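Local coordinates for protein TetR family transcriptional regulator (Mycobacterium smegmatis, PDB 5XS9) that probably acts as a TetR-family transcriptional repressor, BioQ, binding operator DNA to control genes of biotin metabolism, at residues 33-36 / 37-41; 122-126 / 127-131. All blocks are in the same frame, centred on the assembly; numbering follows the deposited sequence.

Interaction 1. Residues 33-36 / 37-41; sequences LDVT and PGALY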
loop_
_atom_site.group_PDB
_atom_site.type_symbol
_atom_site.label_atom_id
_atom_site.label_comp_id
_atom_site.label_asym_id
_atom_site.label_seq_id
_atom_site.Cartn_x
_atom_site.Cartn_y
_atom_site.Cartn_z
ATOM N N LEU A 33 22.722 -8.406 18.447
ATOM C CA LEU A 33 23.350 -9.695 18.526
ATOM C C LEU A 33 24.709 -9.611 19.264
ATOM O O LEU A 33 25.337 -10.632 19.479
ATOM C CB LEU A 33 23.552 -10.318 17.151
ATOM C CG LEU A 33 22.272 -10.673 16.395
ATOM C CD1 LEU A 33 22.632 -10.812 14.953
ATOM C CD2 LEU A 33 21.684 -11.956 16.959
ATOM N N ASP A 34 25.158 -8.406 19.606
ATOM C CA ASP A 34 26.438 -8.219 20.248
ATOM C C ASP A 34 27.472 -8.917 19.370
ATOM O O ASP A 34 28.116 -9.864 19.802
ATOM C CB ASP A 34 26.412 -8.755 21.705
ATOM C CG ASP A 34 27.606 -8.286 22.538
ATOM O OD1 ASP A 34 28.353 -7.411 22.081
ATOM O OD2 ASP A 34 27.797 -8.797 23.659
ATOM N N VAL A 35 27.562 -8.483 18.107
ATOM C CA VAL A 35 28.617 -8.912 17.196
ATOM C C VAL A 35 29.161 -7.728 16.436
ATOM O O VAL A 35 28.555 -6.668 16.376
ATOM C CB VAL A 35 28.203 -10.008 16.229
ATOM C CG1 VAL A 35 27.800 -11.246 16.995
ATOM C CG2 VAL A 35 27.081 -9.539 15.277
ATOM N N THR A 36 30.357 -7.907 15.901
ATOM C CA THR A 36 30.971 -6.923 15.024
ATOM C C THR A 36 30.054 -6.831 13.771
ATOM O O THR A 36 29.587 -7.860 13.322
ATOM C CB THR A 36 32.421 -7.408 14.675
ATOM O OG1 THR A 36 33.136 -6.389 13.992
ATOM C CG2 THR A 36 32.460 -8.683 13.791
ATOM N N PRO A 37 29.802 -5.636 13.195
ATOM C CA PRO A 37 28.861 -5.510 12.056
ATOM C C PRO A 37 29.216 -6.297 10.831
ATOM O O PRO A 37 28.359 -6.847 10.125
ATOM C CB PRO A 37 28.894 -4.020 11.735
ATOM C CG PRO A 37 29.292 -3.385 13.022
ATOM C CD PRO A 37 30.211 -4.320 13.718
ATOM N N GLY A 38 30.508 -6.427 10.590
ATOM C CA GLY A 38 30.978 -7.236 9.509
ATOM C C GLY A 38 30.482 -8.651 9.444
ATOM O O GLY A 38 30.404 -9.219 8.334
ATOM N N ALA A 39 30.142 -9.238 10.594
ATOM C CA ALA A 39 29.674 -10.609 10.631
ATOM C C ALA A 39 28.344 -10.769 9.896
ATOM O O ALA A 39 28.028 -11.855 9.452
ATOM C CB ALA A 39 29.462 -11.092 12.078
ATOM N N LEU A 40 27.516 -9.726 9.857
ATOM C CA LEU A 40 26.187 -9.864 9.240
ATOM C C LEU A 40 26.313 -9.923 7.750
ATOM O O LEU A 40 25.465 -10.546 7.026
ATOM C CB LEU A 40 25.332 -8.674 9.636
ATOM C CG LEU A 40 25.053 -8.509 11.115
ATOM C CD1 LEU A 40 24.140 -7.332 11.237
ATOM C CD2 LEU A 40 24.420 -9.719 11.748
ATOM N N TYR A 41 27.361 -9.292 7.232
ATOM C CA TYR A 41 27.552 -9.258 5.795
ATOM C C TYR A 41 27.972 -10.619 5.172
ATOM O O TYR A 41 28.124 -10.733 3.954
ATOM C CB TYR A 41 28.443 -8.104 5.400
ATOM C CG TYR A 41 27.731 -6.787 5.607
ATOM C CD1 TYR A 41 27.899 -6.056 6.792
ATOM C CD2 TYR A 41 26.790 -6.337 4.697
ATOM C CE1 TYR A 41 27.219 -4.870 7.021
ATOM C CE2 TYR A 41 26.103 -5.155 4.921
ATOM C CZ TYR A 41 26.340 -4.405 6.086
ATOM O OH TYR A 41 25.667 -3.215 6.307
#
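The turn of the TetR-family helix-turn-helix brings L33, at the end of helix 26-33, against L40 of the next helical segment. CD1 of L33 meets CD2 of L40 at 3.8 Å, the two side chains crossing at a slant. In both residues CG lies beside the backbone N and anti to the carbonyl carbon (chi1 -66° in L33, -62° in L40), and this together with an extended chi2 brings the two methyls together. V35 adds a looser apolar contact from the turn. Its CG2 stands 4.3 Å from CB of A39 and 4.4 Å from CD2 of L40.

Helix 26-33 closes in a Schellman motif, with D34 the first residue beyond it, and the positive phi of D34 swings the chain into the turn. By family precedent the short helical segment after this turn would belong to the DNA-recognition helix. At its start A39 N bonds to T36 O at 3.1 Å. L40 N follows with a bond to P37 O at 3.0 Å. P37 has no N-H to offer at this first turn. CB of A39 also rests 3.5 Å from T36 O. CG2 of T36 sits 4.2 Å from the same CB.

L40 is buried and packs on M26, L29 and A30 of helix 26-33. L33 reaches V8 and A11 of helix 5-19.

Interaction 2. Residues 122-126 / 127-131; sequences AGVSD and ADVDA
V124 and D128 meet with their side chains at about a right angle, just before helix 129-155. CG1 of V124 touches CB of D128 at 3.6 Å. It gets there because CG1 is anti to the backbone N (chi1 179°). The same methyl lies 4.2 Å from CG2 of V129. That CG2 in turn comes within 3.3 Å of the carbonyl O of S125.

The polar side of D128 faces S125. S125 OG sits between its own backbone N and carbonyl carbon (chi1 82°), and from there gives a weak hydrogen bond to OD2 of D128 at 3.1 Å. Water 1 joins the same two residues by a second route. It accepts from S125 N at 2.8 Å and donates to D128 OD2 at 2.9 Å. D128 N returns a bond to S125 O at 2.9 Å. The stretch follows a Schellman motif at G123, just past the end of helix 106-122.

D126 turns elsewhere: its OD1 makes a salt bridge to R120 in helix 106-122. Its carbonyl O receives a weak bond from V129 N and one from water 2, which accepts from D130 N. F176 of the second subunit packs on V124 and D128.

OD2 of D128 thus accepts from water 1 and, weakly, from S125 OG, close to a helix start, and this would probably favour its charged form.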
loop_
_atom_site.group_PDB
_atom_site.type_symbol
_atom_site.label_atom_id
_atom_site.label_comp_id
_atom_site.label_asym_id
_atom_site.label_seq_id
_atom_site.Cartn_x
_atom_site.Cartn_y
_atom_site.Cartn_z
ATOM N N ALA A 122 -10.967 -19.599 -12.619
ATOM C CA ALA A 122 -12.026 -18.641 -12.801
ATOM C C ALA A 122 -12.252 -18.278 -14.276
ATOM O O ALA A 122 -13.329 -17.755 -14.661
ATOM C CB ALA A 122 -11.687 -17.371 -12.027
ATOM N N GLY A 123 -11.239 -18.509 -15.105
ATOM C CA GLY A 123 -11.412 -18.263 -16.531
ATOM C C GLY A 123 -10.515 -17.169 -17.085
ATOM O O GLY A 123 -10.630 -16.880 -18.247
ATOM N N VAL A 124 -9.678 -16.547 -16.256
ATOM C CA VAL A 124 -8.757 -15.586 -16.697
ATOM C C VAL A 124 -7.790 -16.270 -17.672
ATOM O O VAL A 124 -7.269 -17.333 -17.411
ATOM C CB VAL A 124 -8.009 -14.878 -15.489
ATOM C CG1 VAL A 124 -7.005 -13.871 -15.971
ATOM C CG2 VAL A 124 -8.969 -14.097 -14.612
ATOM N N SER A 125 -7.513 -15.602 -18.760
ATOM C CA SER A 125 -6.590 -16.163 -19.745
ATOM C C SER A 125 -5.194 -16.328 -19.185
ATOM O O SER A 125 -4.731 -15.584 -18.290
ATOM C CB SER A 125 -6.569 -15.239 -21.016
ATOM O OG SER A 125 -5.681 -14.186 -20.715
ATOM N N ASP A 126 -4.455 -17.289 -19.723
ATOM C CA ASP A 126 -3.076 -17.516 -19.244
ATOM C C ASP A 126 -2.227 -16.254 -19.306
ATOM O O ASP A 126 -1.379 -16.047 -18.408
ATOM C CB ASP A 126 -2.407 -18.709 -19.965
ATOM C CG ASP A 126 -2.839 -20.064 -19.423
ATOM O OD1 ASP A 126 -3.646 -20.162 -18.472
ATOM O OD2 ASP A 126 -2.359 -21.082 -19.965
ATOM N N ALA A 127 -2.450 -15.402 -20.323
ATOM C CA ALA A 127 -1.635 -14.226 -20.509
ATOM C C ALA A 127 -1.898 -13.167 -19.397
ATOM O O ALA A 127 -1.071 -12.327 -19.151
ATOM C CB ALA A 127 -1.878 -13.580 -21.876
ATOM N N ASP A 128 -3.027 -13.250 -18.731
ATOM C CA ASP A 128 -3.450 -12.262 -17.794
ATOM C C ASP A 128 -3.468 -12.810 -16.359
ATOM O O ASP A 128 -3.800 -12.086 -15.429
ATOM C CB ASP A 128 -4.883 -11.848 -18.144
ATOM C CG ASP A 128 -5.024 -11.081 -19.459
ATOM O OD1 ASP A 128 -4.111 -10.316 -19.852
ATOM O OD2 ASP A 128 -6.147 -11.195 -20.037
ATOM N N VAL A 129 -3.120 -14.066 -16.154
ATOM C CA VAL A 129 -3.193 -14.669 -14.824
ATOM C C VAL A 129 -2.314 -13.945 -13.801
ATOM O O VAL A 129 -2.739 -13.752 -12.663
ATOM C CB VAL A 129 -2.882 -16.162 -14.942
ATOM C CG1 VAL A 129 -2.267 -16.753 -13.704
ATOM C CG2 VAL A 129 -4.175 -16.908 -15.365
ATOM N N ASP A 130 -1.102 -13.576 -14.212
ATOM C CA ASP A 130 -0.157 -12.897 -13.356
ATOM C C ASP A 130 -0.649 -11.496 -12.966
ATOM O O ASP A 130 -0.482 -11.159 -11.812
ATOM C CB ASP A 130 1.259 -12.800 -13.987
ATOM C CG ASP A 130 2.047 -14.137 -13.925
ATOM O OD1 ASP A 130 1.659 -15.120 -13.187
ATOM O OD2 ASP A 130 3.088 -14.182 -14.639
ATOM N N ALA A 131 -1.186 -10.710 -13.911
ATOM C CA ALA A 131 -1.811 -9.431 -13.626
ATOM C C ALA A 131 -3.016 -9.596 -12.627
ATOM O O ALA A 131 -3.198 -8.751 -11.768
ATOM C CB ALA A 131 -2.222 -8.720 -14.873
HETATM O O HOH W 1 -8.335 -12.963 -19.308
HETATM O O HOH W 2 0.184 -14.348 -16.857
#

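Both interactions are local turns between consecutive helical segments, and each follows a Schellman motif. In each, a main-chain N-H three residues on bonds back to a carbonyl O. Their places differ. Interaction 1 is a surface contact in the helix-turn-helix region, and interaction 2 is partly buried in the C-terminal domain. Their centres are about 45 Å apart, on opposite sides of the chain's centre. Interaction 1 relies on apolar side chains and touches only its own chain within the assembly. Interaction 2 adds a serine, the carboxylate of D128 and two waters, and it also meets the second subunit. The first lies in the probable DNA-binding end. The second links helices 106-122 and 129-155 at the dimer interface.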